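Local coordinates for protein class B carbapenemase GOB-18 (Elizabethkingia meningoseptica, PDB 5K0W) that probably hydrolyses beta-lactam antibiotics, carbapenems among them, as a subclass B3 metallo-beta-lactamase with two zinc ions in its active site, at residues S134-G139 against T213-I218; D221-F226 against K277-K282; K92-T97 against G105-F110. All coordinates share one frame; numbering follows the deposited sequence.

How the interactions relate
From the N terminus, the three contacts come in series, none nested or crossing. Interaction 3 comes first and closes the shortest loop, joining strand 91-95 to helix 107-114 across the stretch that holds four of the six zinc ligands. Interaction 1 bridges a longer excursion, through strand 152-154 and four strands of the second sheet, and brings two loops together beside the metal site. Interaction 2 closes last, laying the C-terminal helix 265-284 against helix 218-230. Interactions 1 and 2 touch through a probable hydrogen bond from Tyr215 OH to Asp221 OD2, whereas interaction 3 stays about 9 Å from interaction 2 at the nearest atoms and lies across the chain's centre from it.

Interaction 1: S134-G139 against T213-I218; sequences SDYEMG and TAYPNI
Tyr136 and Ala214 mark where two irregular loops come nearest, their CA atoms 5.2 Å apart. In the first loop Asp135 OD1 accepts from Glu137 N, an Asx turn, and a second bond from Met138 N, at 2.7 Å and the straighter of the two (171°), extends it into an Asx motif. In the second loop a type I turn from Tyr215 to Ile218 leads into helix 218-230. Between the loops the rings of Tyr136 and Tyr215 form a T-shaped pair, with centroids 4.9 Å apart and planes at 72°. Tyr215 is the edge: its CD2 stands 3.5 Å above the centre of the Tyr136 ring, whose other face has Glu137 CB toward its rim. A chi1 of 76° sets Tyr136 CG between the backbone N and the carbonyl carbon, which turns the ring to Tyr215. Ala214 CB meets Tyr136 CB at the root of the side chain, and Ile218 CD1 comes within 3.7 Å of Tyr136 CE2. The contact itself is apolar, and both hydroxyls are bonded beyond it, Tyr136 OH to the carbonyl of the zinc ligand His175 and Tyr215 OH to Asp221, consistent with a tyrosine positioned beside the zinc site by ring packing and a backbone carbonyl together.

Interaction 2: D221-F226 against K277-K282; sequences DYAYTF and KSYLNK
Phe226 N donates to Tyr222 O at 2.9 Å, a helical bond that joins the two residues against which Tyr279 packs from the facing helix. One turn apart, Tyr222 and Phe226 both carry CG anti to the carbonyl carbon, a shared setting that sends both rings off the same side of helix 218-230; Tyr279 meets Phe226 by its ring and Tyr222 by CB. Tyr279 has the other setting: chi1 of 161° puts its CG anti to the backbone N and extends the ring toward the partner helix.

The parts of Tyr279 have separate neighbours. Near its root, CG lies 3.4 Å from Phe226 CE2, and CB is equally close to that atom. Further out, Tyr279 CE1 reaches Tyr222 CB at 3.5 Å, so it is mainly the first carbon of Tyr222, rather than its ring, that receives the contact. At the far end Tyr279 OH comes to Ala223 CB and also makes a weak hydrogen bond with Gln219 O. The three rings form an aromatic cluster of inclined planes, with Tyr279 turned about 35° from both Phe226 and Tyr222.

In the alpha-beta/beta-alpha sandwich of the metallo-beta-lactamase superfamily, the last helix, 265-284, here packs beside helix 218-230. Their segment axes run roughly antiparallel, at 153°, and approach to 11.3 Å, a separation that the large Tyr279 side chain spans. Leu275 and Glu276, a turn earlier on helix 265-284, touch Phe226 as well. The outer end of the Tyr222 ring leads away from Tyr279: its hydroxyl bonds to Ser202 O, and its side chain comes within about 4 Å of that of the zinc ligand His175.

Interaction 3: K92-T97 against G105-F110; sequences KILLLT and GALQDF
Leu107 opens its two methyl branches toward the strand and the loop that follows it, each meeting a different leucine. CD2 lies 4.0 Å from Leu94 CB, while CD1 sits 3.8 Å from Leu96 CD1 and almost as near its CG, the Leu96 and Leu107 side chains passing each other at a slant. Leu94 runs at about a right angle to Phe110. Its chi1 of -70° sets CG anti to the carbonyl carbon, and from there CD2 rests against Phe110 CB at 3.9 Å, with CD1 a little farther from the same atom. Leu94 thus touches Leu107 by its root and Phe110 by its branched end.

Strand 91-95, helix 107-114 and the adjacent parallel strand 117-121 form a beta-alpha-beta crossover, in which these leucines fill the layer between helix and sheet. The connection from strand to helix carries the superfamily's metal-binding motif, here with Gln98 in the place of the usual first histidine, followed by His100, Asp102 and His103. Leu96 stands close to that loop, its side chain about 4 Å from that of His103. On the helix side the Phe110 ring turns away from the strand and packs edge-to-face with Phe74 of helix 73-83.

Interaction 1: S134-G139 against T213-I218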
loop_
_atom_site.group_PDB
_atom_site.type_symbol
_atom_site.label_atom_id
_atom_site.label_comp_id
_atom_site.label_asym_id
_atom_site.label_seq_id
_atom_site.Cartn_x
_atom_site.Cartn_y
_atom_site.Cartn_z
ATOM N N SER A 134 -16.875 6.653 5.583
ATOM C CA SER A 134 -17.261 7.049 4.229
ATOM C C SER A 134 -16.911 6.049 3.124
ATOM O O SER A 134 -17.269 6.299 1.980
ATOM C CB SER A 134 -16.726 8.434 3.892
ATOM O OG SER A 134 -15.313 8.408 3.943
ATOM N N ASP A 135 -16.248 4.921 3.440
ATOM C CA ASP A 135 -15.874 3.933 2.413
ATOM C C ASP A 135 -17.105 3.307 1.749
ATOM O O ASP A 135 -17.990 2.811 2.450
ATOM C CB ASP A 135 -14.943 2.845 2.982
ATOM C CG ASP A 135 -14.230 2.028 1.913
ATOM O OD1 ASP A 135 -14.888 1.158 1.289
ATOM O OD2 ASP A 135 -13.014 2.256 1.698
ATOM N N TYR A 136 -17.151 3.340 0.396
ATOM C CA TYR A 136 -18.223 2.792 -0.446
ATOM C C TYR A 136 -18.529 1.317 -0.165
ATOM O O TYR A 136 -19.617 0.832 -0.500
ATOM C CB TYR A 136 -17.903 3.025 -1.931
ATOM C CG TYR A 136 -16.859 2.096 -2.510
ATOM C CD1 TYR A 136 -15.507 2.337 -2.324
ATOM C CD2 TYR A 136 -17.227 0.981 -3.258
ATOM C CE1 TYR A 136 -14.545 1.499 -2.878
ATOM C CE2 TYR A 136 -16.276 0.116 -3.784
ATOM C CZ TYR A 136 -14.935 0.372 -3.583
ATOM O OH TYR A 136 -14.004 -0.471 -4.136
ATOM N N GLU A 137 -17.577 0.610 0.440
ATOM C CA GLU A 137 -17.775 -0.781 0.804
ATOM C C GLU A 137 -17.514 -1.024 2.283
ATOM O O GLU A 137 -18.345 -1.638 2.946
ATOM C CB GLU A 137 -16.966 -1.735 -0.113
ATOM C CG GLU A 137 -17.070 -3.223 0.212
ATOM C CD GLU A 137 -18.380 -3.960 -0.018
ATOM O OE1 GLU A 137 -19.371 -3.333 -0.460
ATOM O OE2 GLU A 137 -18.404 -5.186 0.231
ATOM N N MET A 138 -16.385 -0.523 2.804
ATOM C CA MET A 138 -15.959 -0.720 4.199
ATOM C C MET A 138 -16.720 0.093 5.260
ATOM O O MET A 138 -16.561 -0.170 6.451
ATOM C CB MET A 138 -14.428 -0.552 4.320
ATOM C CG MET A 138 -13.636 -1.510 3.453
ATOM S SD MET A 138 -14.060 -3.238 3.764
ATOM C CE MET A 138 -13.329 -3.457 5.371
ATOM N N GLY A 139 -17.527 1.061 4.805
ATOM C CA GLY A 139 -18.351 1.936 5.638
ATOM C C GLY A 139 -19.421 1.191 6.413
ATOM O O GLY A 139 -19.762 1.595 7.528
ATOM N N THR A 213 -23.885 3.263 -5.918
ATOM C CA THR A 213 -24.204 4.694 -6.004
ATOM C C THR A 213 -23.301 5.553 -5.091
ATOM O O THR A 213 -23.230 6.767 -5.272
ATOM C CB THR A 213 -25.724 4.960 -5.906
ATOM O OG1 THR A 213 -26.189 4.655 -4.594
ATOM C CG2 THR A 213 -26.540 4.163 -6.936
ATOM N N ALA A 214 -22.582 4.917 -4.148
ATOM C CA ALA A 214 -21.653 5.584 -3.245
ATOM C C ALA A 214 -20.357 5.955 -3.976
ATOM O O ALA A 214 -19.675 6.910 -3.582
ATOM C CB ALA A 214 -21.338 4.683 -2.077
ATOM N N TYR A 215 -20.027 5.195 -5.051
ATOM C CA TYR A 215 -18.839 5.400 -5.882
ATOM C C TYR A 215 -19.321 5.486 -7.346
ATOM O O TYR A 215 -19.348 4.470 -8.063
ATOM C CB TYR A 215 -17.859 4.242 -5.636
ATOM C CG TYR A 215 -16.449 4.354 -6.189
ATOM C CD1 TYR A 215 -16.103 5.353 -7.096
ATOM C CD2 TYR A 215 -15.476 3.420 -5.851
ATOM C CE1 TYR A 215 -14.813 5.436 -7.621
ATOM C CE2 TYR A 215 -14.177 3.511 -6.349
ATOM C CZ TYR A 215 -13.856 4.505 -7.253
ATOM O OH TYR A 215 -12.588 4.555 -7.778
ATOM N N PRO A 216 -19.760 6.698 -7.779
ATOM C CA PRO A 216 -20.297 6.852 -9.142
ATOM C C PRO A 216 -19.351 6.487 -10.278
ATOM O O PRO A 216 -19.790 5.874 -11.254
ATOM C CB PRO A 216 -20.706 8.328 -9.200
ATOM C CG PRO A 216 -20.857 8.743 -7.812
ATOM C CD PRO A 216 -19.856 7.966 -7.031
ATOM N N ASN A 217 -18.054 6.821 -10.134
ATOM C CA ASN A 217 -17.033 6.548 -11.158
ATOM C C ASN A 217 -16.230 5.237 -10.971
ATOM O O ASN A 217 -15.127 5.138 -11.492
ATOM C CB ASN A 217 -16.107 7.770 -11.310
ATOM C CG ASN A 217 -16.832 9.061 -11.616
ATOM O OD1 ASN A 217 -18.037 9.095 -11.865
ATOM N ND2 ASN A 217 -16.117 10.168 -11.581
ATOM N N ILE A 218 -16.770 4.229 -10.250
ATOM C CA ILE A 218 -16.101 2.930 -9.966
ATOM C C ILE A 218 -15.614 2.165 -11.211
ATOM O O ILE A 218 -14.453 1.731 -11.265
ATOM C CB ILE A 218 -16.969 2.021 -9.033
ATOM C CG1 ILE A 218 -16.244 0.707 -8.639
ATOM C CG2 ILE A 218 -18.376 1.757 -9.615
ATOM C CD1 ILE A 218 -16.853 -0.010 -7.424
#

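Interaction 2: D221-F226 against K277-K282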
loop_
_atom_site.group_PDB
_atom_site.type_symbol
_atom_site.label_atom_id
_atom_site.label_comp_id
_atom_site.label_asym_id
_atom_site.label_seq_id
_atom_site.Cartn_x
_atom_site.Cartn_y
_atom_site.Cartn_z
ATOM N N ASP A 221 -13.124 4.240 -13.336
ATOM C CA ASP A 221 -11.871 4.337 -12.581
ATOM C C ASP A 221 -10.959 3.142 -12.809
ATOM O O ASP A 221 -9.864 3.346 -13.314
ATOM C CB ASP A 221 -12.124 4.641 -11.105
ATOM C CG ASP A 221 -12.148 6.126 -10.769
ATOM O OD1 ASP A 221 -11.940 6.953 -11.695
ATOM O OD2 ASP A 221 -12.290 6.460 -9.566
ATOM N N TYR A 222 -11.462 1.896 -12.555
ATOM C CA TYR A 222 -10.818 0.597 -12.823
ATOM C C TYR A 222 -10.357 0.507 -14.304
ATOM O O TYR A 222 -9.248 0.018 -14.592
ATOM C CB TYR A 222 -11.826 -0.563 -12.582
ATOM C CG TYR A 222 -11.919 -1.079 -11.158
ATOM C CD1 TYR A 222 -10.831 -1.696 -10.544
ATOM C CD2 TYR A 222 -13.106 -0.988 -10.439
ATOM C CE1 TYR A 222 -10.908 -2.154 -9.232
ATOM C CE2 TYR A 222 -13.191 -1.441 -9.123
ATOM C CZ TYR A 222 -12.100 -2.053 -8.536
ATOM O OH TYR A 222 -12.191 -2.521 -7.251
ATOM N N ALA A 223 -11.241 0.955 -15.236
ATOM C CA ALA A 223 -10.956 0.931 -16.669
ATOM C C ALA A 223 -9.700 1.755 -16.993
ATOM O O ALA A 223 -8.829 1.271 -17.723
ATOM C CB ALA A 223 -12.160 1.406 -17.466
ATOM N N TYR A 224 -9.574 2.951 -16.385
ATOM C CA TYR A 224 -8.410 3.807 -16.547
ATOM C C TYR A 224 -7.195 3.047 -15.975
ATOM O O TYR A 224 -6.226 2.815 -16.703
ATOM C CB TYR A 224 -8.647 5.131 -15.807
ATOM C CG TYR A 224 -7.397 5.940 -15.517
ATOM C CD1 TYR A 224 -6.696 5.778 -14.319
ATOM C CD2 TYR A 224 -6.952 6.913 -16.409
ATOM C CE1 TYR A 224 -5.549 6.526 -14.046
ATOM C CE2 TYR A 224 -5.819 7.678 -16.139
ATOM C CZ TYR A 224 -5.118 7.482 -14.957
ATOM O OH TYR A 224 -4.004 8.252 -14.701
ATOM N N THR A 225 -7.299 2.621 -14.676
ATOM C CA THR A 225 -6.318 1.873 -13.890
ATOM C C THR A 225 -5.685 0.731 -14.658
ATOM O O THR A 225 -4.460 0.626 -14.637
ATOM C CB THR A 225 -6.899 1.480 -12.533
ATOM O OG1 THR A 225 -7.252 2.676 -11.873
ATOM C CG2 THR A 225 -5.894 0.746 -11.640
ATOM N N PHE A 226 -6.492 -0.096 -15.359
ATOM C CA PHE A 226 -5.956 -1.204 -16.158
ATOM C C PHE A 226 -5.131 -0.688 -17.334
ATOM O O PHE A 226 -4.040 -1.211 -17.594
ATOM C CB PHE A 226 -7.049 -2.198 -16.597
ATOM C CG PHE A 226 -7.612 -3.056 -15.472
ATOM C CD1 PHE A 226 -6.836 -4.039 -14.864
ATOM C CD2 PHE A 226 -8.936 -2.933 -15.077
ATOM C CE1 PHE A 226 -7.367 -4.846 -13.849
ATOM C CE2 PHE A 226 -9.450 -3.725 -14.054
ATOM C CZ PHE A 226 -8.665 -4.677 -13.450
ATOM N N LYS A 277 -9.393 -9.418 -16.902
ATOM C CA LYS A 277 -10.264 -10.514 -17.379
ATOM C C LYS A 277 -11.489 -10.653 -16.479
ATOM O O LYS A 277 -12.608 -10.697 -16.985
ATOM C CB LYS A 277 -9.494 -11.852 -17.451
ATOM C CG LYS A 277 -8.987 -12.193 -18.836
ATOM C CD LYS A 277 -7.877 -13.248 -18.800
ATOM C CE LYS A 277 -7.671 -13.820 -20.182
ATOM N NZ LYS A 277 -6.350 -14.491 -20.324
ATOM N N SER A 278 -11.286 -10.674 -15.149
ATOM C CA SER A 278 -12.417 -10.768 -14.219
ATOM C C SER A 278 -13.180 -9.440 -14.123
ATOM O O SER A 278 -14.403 -9.466 -13.984
ATOM C CB SER A 278 -12.024 -11.345 -12.860
ATOM O OG SER A 278 -11.026 -10.572 -12.231
ATOM N N TYR A 279 -12.474 -8.293 -14.297
ATOM C CA TYR A 279 -13.114 -6.974 -14.281
ATOM C C TYR A 279 -14.131 -6.862 -15.425
ATOM O O TYR A 279 -15.271 -6.444 -15.192
ATOM C CB TYR A 279 -12.075 -5.837 -14.335
ATOM C CG TYR A 279 -12.658 -4.510 -14.769
ATOM C CD1 TYR A 279 -13.518 -3.795 -13.935
ATOM C CD2 TYR A 279 -12.389 -3.989 -16.028
ATOM C CE1 TYR A 279 -14.100 -2.598 -14.351
ATOM C CE2 TYR A 279 -12.953 -2.782 -16.448
ATOM C CZ TYR A 279 -13.813 -2.094 -15.607
ATOM O OH TYR A 279 -14.370 -0.911 -16.026
ATOM N N LEU A 280 -13.708 -7.259 -16.651
ATOM C CA LEU A 280 -14.551 -7.238 -17.840
ATOM C C LEU A 280 -15.668 -8.243 -17.713
ATOM O O LEU A 280 -16.788 -7.934 -18.112
ATOM C CB LEU A 280 -13.755 -7.475 -19.131
ATOM C CG LEU A 280 -12.749 -6.394 -19.519
ATOM C CD1 LEU A 280 -11.593 -6.983 -20.340
ATOM C CD2 LEU A 280 -13.427 -5.214 -20.226
ATOM N N ASN A 281 -15.393 -9.424 -17.118
ATOM C CA ASN A 281 -16.419 -10.444 -16.927
ATOM C C ASN A 281 -17.509 -9.951 -15.991
ATOM O O ASN A 281 -18.681 -10.310 -16.154
ATOM C CB ASN A 281 -15.827 -11.753 -16.446
ATOM C CG ASN A 281 -16.495 -12.924 -17.080
ATOM O OD1 ASN A 281 -16.272 -13.224 -18.253
ATOM N ND2 ASN A 281 -17.371 -13.568 -16.330
ATOM N N LYS A 282 -17.133 -9.076 -15.041
ATOM C CA LYS A 282 -18.076 -8.462 -14.101
ATOM C C LYS A 282 -18.964 -7.422 -14.835
ATOM O O LYS A 282 -20.188 -7.448 -14.669
ATOM C CB LYS A 282 -17.335 -7.846 -12.892
ATOM C CG LYS A 282 -18.245 -7.088 -11.945
ATOM C CD LYS A 282 -17.760 -7.101 -10.521
ATOM C CE LYS A 282 -18.680 -6.335 -9.597
ATOM N NZ LYS A 282 -19.935 -7.070 -9.312
#

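Interaction 3: K92-T97 against G105-F110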
loop_
_atom_site.group_PDB
_atom_site.type_symbol
_atom_site.label_atom_id
_atom_site.label_comp_id
_atom_site.label_asym_id
_atom_site.label_seq_id
_atom_site.Cartn_x
_atom_site.Cartn_y
_atom_site.Cartn_z
ATOM N N LYS A 92 9.992 10.422 8.507
ATOM C CA LYS A 92 9.637 11.801 8.217
ATOM C C LYS A 92 8.336 11.912 7.434
ATOM O O LYS A 92 7.650 12.929 7.567
ATOM C CB LYS A 92 10.796 12.509 7.484
ATOM C CG LYS A 92 11.594 13.446 8.388
ATOM C CD LYS A 92 12.586 12.745 9.281
ATOM C CE LYS A 92 13.474 13.721 10.017
ATOM N NZ LYS A 92 14.558 13.031 10.770
ATOM N N ILE A 93 8.002 10.870 6.613
ATOM C CA ILE A 93 6.807 10.816 5.755
ATOM C C ILE A 93 6.075 9.464 5.831
ATOM O O ILE A 93 6.688 8.409 5.745
ATOM C CB ILE A 93 7.140 11.208 4.276
ATOM C CG1 ILE A 93 7.795 12.609 4.177
ATOM C CG2 ILE A 93 5.890 11.141 3.369
ATOM C CD1 ILE A 93 8.687 12.800 3.004
ATOM N N LEU A 94 4.755 9.519 5.929
ATOM C CA LEU A 94 3.887 8.344 5.921
ATOM C C LEU A 94 3.076 8.343 4.611
ATOM O O LEU A 94 2.478 9.366 4.274
ATOM C CB LEU A 94 2.955 8.348 7.150
ATOM C CG LEU A 94 3.642 8.092 8.493
ATOM C CD1 LEU A 94 2.893 8.739 9.636
ATOM C CD2 LEU A 94 3.830 6.599 8.733
ATOM N N LEU A 95 3.109 7.226 3.851
ATOM C CA LEU A 95 2.380 7.073 2.575
ATOM C C LEU A 95 1.454 5.842 2.558
ATOM O O LEU A 95 1.621 4.928 3.369
ATOM C CB LEU A 95 3.316 7.102 1.350
ATOM C CG LEU A 95 4.232 8.338 1.199
ATOM C CD1 LEU A 95 5.272 8.119 0.109
ATOM C CD2 LEU A 95 3.440 9.584 0.867
ATOM N N LEU A 96 0.466 5.838 1.638
ATOM C CA LEU A 96 -0.572 4.813 1.520
ATOM C C LEU A 96 -0.809 4.350 0.105
ATOM O O LEU A 96 -0.857 5.180 -0.800
ATOM C CB LEU A 96 -1.899 5.422 1.997
ATOM C CG LEU A 96 -2.386 5.123 3.400
ATOM C CD1 LEU A 96 -3.765 5.702 3.588
ATOM C CD2 LEU A 96 -2.401 3.622 3.673
ATOM N N THR A 97 -1.098 3.059 -0.082
ATOM C CA THR A 97 -1.449 2.559 -1.414
ATOM C C THR A 97 -2.968 2.406 -1.560
ATOM O O THR A 97 -3.459 2.330 -2.687
ATOM C CB THR A 97 -0.682 1.274 -1.783
ATOM O OG1 THR A 97 -0.958 0.261 -0.817
ATOM C CG2 THR A 97 0.818 1.500 -1.938
ATOM N N GLY A 105 -4.428 0.845 9.695
ATOM C CA GLY A 105 -4.655 0.603 11.116
ATOM C C GLY A 105 -3.664 1.195 12.112
ATOM O O GLY A 105 -4.067 1.589 13.209
ATOM N N ALA A 106 -2.358 1.249 11.755
ATOM C CA ALA A 106 -1.333 1.791 12.645
ATOM C C ALA A 106 -0.901 3.198 12.287
ATOM O O ALA A 106 0.004 3.723 12.932
ATOM C CB ALA A 106 -0.136 0.866 12.700
ATOM N N LEU A 107 -1.582 3.829 11.307
ATOM C CA LEU A 107 -1.279 5.163 10.783
ATOM C C LEU A 107 -1.321 6.267 11.808
ATOM O O LEU A 107 -0.439 7.126 11.798
ATOM C CB LEU A 107 -2.204 5.520 9.622
ATOM C CG LEU A 107 -1.627 5.463 8.227
ATOM C CD1 LEU A 107 -2.714 5.755 7.214
ATOM C CD2 LEU A 107 -0.497 6.478 8.047
ATOM N N GLN A 108 -2.365 6.284 12.659
ATOM C CA GLN A 108 -2.498 7.289 13.709
ATOM C C GLN A 108 -1.445 7.062 14.779
ATOM O O GLN A 108 -0.821 8.027 15.227
ATOM C CB GLN A 108 -3.914 7.308 14.312
ATOM C CG GLN A 108 -4.163 8.490 15.266
ATOM C CD GLN A 108 -3.945 9.849 14.639
ATOM O OE1 GLN A 108 -3.824 9.990 13.434
ATOM N NE2 GLN A 108 -3.858 10.880 15.453
ATOM N N ASP A 109 -1.226 5.783 15.152
ATOM C CA ASP A 109 -0.239 5.345 16.138
ATOM C C ASP A 109 1.143 5.851 15.714
ATOM O O ASP A 109 1.857 6.418 16.541
ATOM C CB ASP A 109 -0.263 3.807 16.267
ATOM C CG ASP A 109 -1.574 3.199 16.782
ATOM O OD1 ASP A 109 -2.361 3.934 17.427
ATOM O OD2 ASP A 109 -1.780 1.973 16.594
ATOM N N PHE A 110 1.476 5.729 14.407
ATOM C CA PHE A 110 2.728 6.221 13.838
ATOM C C PHE A 110 2.793 7.748 13.826
ATOM O O PHE A 110 3.798 8.309 14.278
ATOM C CB PHE A 110 2.981 5.659 12.434
ATOM C CG PHE A 110 3.754 4.368 12.463
ATOM C CD1 PHE A 110 5.105 4.352 12.796
ATOM C CD2 PHE A 110 3.128 3.160 12.182
ATOM C CE1 PHE A 110 5.817 3.144 12.869
ATOM C CE2 PHE A 110 3.844 1.952 12.241
ATOM C CZ PHE A 110 5.184 1.953 12.587
#